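Local coordinates for protein carboxylesterase YbfK (Bacillus subtilis, PDB 4CCY) that hydrolyses carboxylic esters to an alcohol and a carboxylate, as a cytoplasmic carboxylesterase of the alpha/beta hydrolase superfamily, at residues G63-Y71 and L192-I200. Residues are numbered along the deposited sequence; the frame is centred on the assembly and turned at random.
Sequences GLFSSAMWY and LHPLLQRQI
In the loop that follows strand 56-60 of this alpha/beta hydrolase, Phe65 lays its ring against helix 194-205. Ile200 CD1 stands over the centre of one face, a CH-pi contact of 3.5 Å to the Phe65 ring centroid and 5° off the ring normal, while Leu192 CD2 meets the ring edge at CE2, 3.9 Å away. Leu196 CD1 reaches Met69 CB and the edge of the Tyr71 ring at CE2, 4.1 Å off. The segment 63-71 passes near the probable charge-relay triad: the Phe65 side chain lies about 6 Å from that of His273, its likely histidine, and packs on Leu277. With an alanine here, Ile200 CD1 would probably lose its aromatic cover and a gap would open between helix 194-205 and Leu277. On the polar flank, extended Gln199, its CG anti to the backbone N (chi1 180°), brings NE2 to donate a hydrogen bond to Ser66 OG (2.8 Å). The hydroxyl also accepts from Ala68 N in an ST turn, and Ser24 holds Gln199 OE1. One water links Gln199 NE2 to Leu64 O; another joins Tyr71 OH (2.7 Å) to the N of His193, the N-cap of helix 194-205, whose ND1 accepts from Leu195 N.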
loop_
_atom_site.group_PDB
_atom_site.type_symbol
_atom_site.label_atom_id
_atom_site.label_comp_id
_atom_site.label_asym_id
_atom_site.label_seq_id
_atom_site.Cartn_x
_atom_site.Cartn_y
_atom_site.Cartn_z
ATOM N N GLY A 63 -5.299 -1.491 -0.143
ATOM C CA GLY A 63 -6.260 -2.519 0.228
ATOM C C GLY A 63 -6.940 -3.148 -0.970
ATOM O O GLY A 63 -7.369 -2.447 -1.891
ATOM N N LEU A 64 -7.025 -4.480 -0.946
ATOM C CA LEU A 64 -7.690 -5.290 -1.993
ATOM C C LEU A 64 -6.883 -5.515 -3.285
ATOM O O LEU A 64 -7.215 -6.413 -4.068
ATOM C CB LEU A 64 -9.101 -4.752 -2.334
ATOM C CG LEU A 64 -10.129 -4.550 -1.201
ATOM C CD1 LEU A 64 -11.427 -3.992 -1.769
ATOM C CD2 LEU A 64 -10.392 -5.832 -0.412
ATOM N N PHE A 65 -5.829 -4.725 -3.499
ATOM C CA PHE A 65 -5.078 -4.732 -4.770
ATOM C C PHE A 65 -3.957 -5.755 -4.863
ATOM O O PHE A 65 -3.638 -6.209 -5.965
ATOM C CB PHE A 65 -4.498 -3.350 -5.071
ATOM C CG PHE A 65 -5.491 -2.382 -5.675
ATOM C CD1 PHE A 65 -6.571 -1.935 -4.944
ATOM C CD2 PHE A 65 -5.326 -1.918 -6.970
ATOM C CE1 PHE A 65 -7.481 -1.042 -5.479
ATOM C CE2 PHE A 65 -6.223 -1.009 -7.514
ATOM C CZ PHE A 65 -7.305 -0.577 -6.773
ATOM N N SER A 66 -3.370 -6.124 -3.725
ATOM C CA SER A 66 -2.186 -7.015 -3.681
ATOM C C SER A 66 -0.978 -6.371 -4.367
ATOM O O SER A 66 -1.099 -5.315 -4.989
ATOM C CB SER A 66 -2.470 -8.357 -4.359
ATOM O OG SER A 66 -2.376 -8.203 -5.768
ATOM N N SER A 67 0.169 -7.041 -4.283
ATOM C CA SER A 67 1.410 -6.582 -4.932
ATOM C C SER A 67 1.348 -6.478 -6.459
ATOM O O SER A 67 2.198 -5.817 -7.073
ATOM C CB SER A 67 2.584 -7.473 -4.517
ATOM O OG SER A 67 2.938 -7.190 -3.177
ATOM N N ALA A 68 0.348 -7.125 -7.058
ATOM C CA ALA A 68 0.128 -7.073 -8.514
ATOM C C ALA A 68 0.005 -5.637 -9.068
ATOM O O ALA A 68 0.382 -5.374 -10.211
ATOM C CB ALA A 68 -1.101 -7.899 -8.903
ATOM N N MET A 69 -0.508 -4.722 -8.245
ATOM C CA MET A 69 -0.755 -3.326 -8.655
ATOM C C MET A 69 0.511 -2.528 -8.996
ATOM O O MET A 69 0.427 -1.478 -9.635
ATOM C CB MET A 69 -1.584 -2.575 -7.604
ATOM C CG MET A 69 -0.881 -2.394 -6.259
ATOM S SD MET A 69 -1.574 -1.010 -5.342
ATOM C CE MET A 69 -0.704 0.357 -6.117
ATOM N N TRP A 70 1.676 -3.027 -8.594
ATOM C CA TRP A 70 2.936 -2.363 -8.931
ATOM C C TRP A 70 3.468 -2.592 -10.334
ATOM O O TRP A 70 4.550 -2.099 -10.662
ATOM C CB TRP A 70 4.027 -2.689 -7.898
ATOM C CG TRP A 70 3.634 -2.308 -6.495
ATOM C CD1 TRP A 70 3.389 -3.159 -5.418
ATOM C CD2 TRP A 70 3.390 -0.955 -5.974
ATOM N NE1 TRP A 70 3.037 -2.445 -4.302
ATOM C CE2 TRP A 70 3.019 -1.119 -4.567
ATOM C CE3 TRP A 70 3.455 0.336 -6.514
ATOM C CZ2 TRP A 70 2.727 -0.030 -3.752
ATOM C CZ3 TRP A 70 3.145 1.422 -5.692
ATOM C CH2 TRP A 70 2.796 1.246 -4.341
ATOM N N TYR A 71 2.737 -3.309 -11.189
ATOM C CA TYR A 71 3.250 -3.579 -12.558
ATOM C C TYR A 71 3.709 -2.329 -13.354
ATOM O O TYR A 71 4.705 -2.405 -14.056
ATOM C CB TYR A 71 2.301 -4.470 -13.395
ATOM C CG TYR A 71 1.056 -3.764 -13.857
ATOM C CD1 TYR A 71 1.037 -3.034 -15.059
ATOM C CD2 TYR A 71 -0.100 -3.785 -13.085
ATOM C CE1 TYR A 71 -0.102 -2.350 -15.464
ATOM C CE2 TYR A 71 -1.245 -3.101 -13.488
ATOM C CZ TYR A 71 -1.241 -2.395 -14.673
ATOM O OH TYR A 71 -2.383 -1.720 -15.064
ATOM N N LEU A 192 -9.300 0.524 -14.422
ATOM C CA LEU A 192 -8.256 -0.445 -14.136
ATOM C C LEU A 192 -8.004 -1.282 -15.380
ATOM O O LEU A 192 -8.899 -1.429 -16.216
ATOM C CB LEU A 192 -8.698 -1.365 -13.013
ATOM C CG LEU A 192 -8.823 -0.725 -11.635
ATOM C CD1 LEU A 192 -9.404 -1.732 -10.648
ATOM C CD2 LEU A 192 -7.463 -0.203 -11.176
ATOM N N HIS A 193 -6.789 -1.823 -15.500
ATOM C CA HIS A 193 -6.550 -2.889 -16.463
ATOM C C HIS A 193 -7.554 -3.991 -16.175
ATOM O O HIS A 193 -7.844 -4.271 -15.025
ATOM C CB HIS A 193 -5.132 -3.421 -16.355
ATOM C CG HIS A 193 -4.767 -4.388 -17.454
ATOM N ND1 HIS A 193 -5.269 -5.642 -17.521
ATOM C CD2 HIS A 193 -3.929 -4.242 -18.558
ATOM C CE1 HIS A 193 -4.782 -6.259 -18.609
ATOM N NE2 HIS A 193 -3.961 -5.405 -19.242
ATOM N N PRO A 194 -8.120 -4.619 -17.221
ATOM C CA PRO A 194 -9.102 -5.695 -16.984
ATOM C C PRO A 194 -8.642 -6.824 -16.032
ATOM O O PRO A 194 -9.466 -7.394 -15.308
ATOM C CB PRO A 194 -9.355 -6.238 -18.387
ATOM C CG PRO A 194 -9.131 -5.065 -19.270
ATOM C CD PRO A 194 -8.051 -4.236 -18.641
ATOM N N LEU A 195 -7.350 -7.147 -16.041
ATOM C CA LEU A 195 -6.835 -8.196 -15.165
ATOM C C LEU A 195 -6.962 -7.798 -13.705
ATOM O O LEU A 195 -7.390 -8.608 -12.881
ATOM C CB LEU A 195 -5.396 -8.572 -15.523
ATOM C CG LEU A 195 -5.224 -9.292 -16.873
ATOM C CD1 LEU A 195 -3.755 -9.549 -17.168
ATOM C CD2 LEU A 195 -6.027 -10.587 -16.930
ATOM N N LEU A 196 -6.631 -6.545 -13.388
ATOM C CA LEU A 196 -6.757 -6.048 -12.017
ATOM C C LEU A 196 -8.205 -5.922 -11.561
ATOM O O LEU A 196 -8.522 -6.265 -10.424
ATOM C CB LEU A 196 -6.014 -4.723 -11.806
ATOM C CG LEU A 196 -4.734 -4.786 -10.968
ATOM C CD1 LEU A 196 -4.194 -3.385 -10.709
ATOM C CD2 LEU A 196 -4.963 -5.517 -9.644
ATOM N N GLN A 197 -9.067 -5.437 -12.452
ATOM C CA GLN A 197 -10.510 -5.388 -12.219
ATOM C C GLN A 197 -10.999 -6.761 -11.775
ATOM O O GLN A 197 -11.665 -6.897 -10.741
ATOM C CB GLN A 197 -11.234 -4.977 -13.508
ATOM C CG GLN A 197 -12.756 -4.882 -13.394
ATOM C CD GLN A 197 -13.229 -3.570 -12.793
ATOM O OE1 GLN A 197 -12.522 -2.560 -12.850
ATOM N NE2 GLN A 197 -14.433 -3.577 -12.211
ATOM N N ARG A 198 -10.622 -7.779 -12.540
ATOM C CA ARG A 198 -11.075 -9.137 -12.294
ATOM C C ARG A 198 -10.585 -9.679 -10.946
ATOM O O ARG A 198 -11.365 -10.260 -10.185
ATOM C CB ARG A 198 -10.640 -10.049 -13.447
ATOM C CG ARG A 198 -10.826 -11.525 -13.162
ATOM C CD ARG A 198 -12.262 -11.936 -13.429
ATOM N NE ARG A 198 -12.626 -13.153 -12.705
ATOM C CZ ARG A 198 -13.303 -13.164 -11.560
ATOM N NH1 ARG A 198 -13.683 -12.019 -11.000
ATOM N NH2 ARG A 198 -13.603 -14.320 -10.977
ATOM N N GLN A 199 -9.300 -9.465 -10.661
ATOM C CA GLN A 199 -8.668 -9.974 -9.453
ATOM C C GLN A 199 -9.305 -9.402 -8.191
ATOM O O GLN A 199 -9.631 -10.143 -7.265
ATOM C CB GLN A 199 -7.162 -9.693 -9.461
ATOM C CG GLN A 199 -6.470 -10.206 -8.208
ATOM C CD GLN A 199 -5.016 -9.798 -8.093
ATOM O OE1 GLN A 199 -4.332 -9.610 -9.090
ATOM N NE2 GLN A 199 -4.532 -9.688 -6.869
ATOM N N ILE A 200 -9.481 -8.085 -8.168
ATOM C CA ILE A 200 -10.090 -7.402 -7.034
ATOM C C ILE A 200 -11.526 -7.888 -6.780
ATOM O O ILE A 200 -11.909 -8.122 -5.626
ATOM C CB ILE A 200 -10.038 -5.864 -7.216
ATOM C CG1 ILE A 200 -8.582 -5.394 -7.213
ATOM C CG2 ILE A 200 -10.845 -5.155 -6.132
ATOM C CD1 ILE A 200 -8.414 -3.970 -7.683
HETATM O O HOH W 1 -6.114 -8.820 -4.642
HETATM O O HOH W 2 -9.343 -8.372 -3.578
HETATM O O HOH W 3 -4.672 -1.112 -13.691
#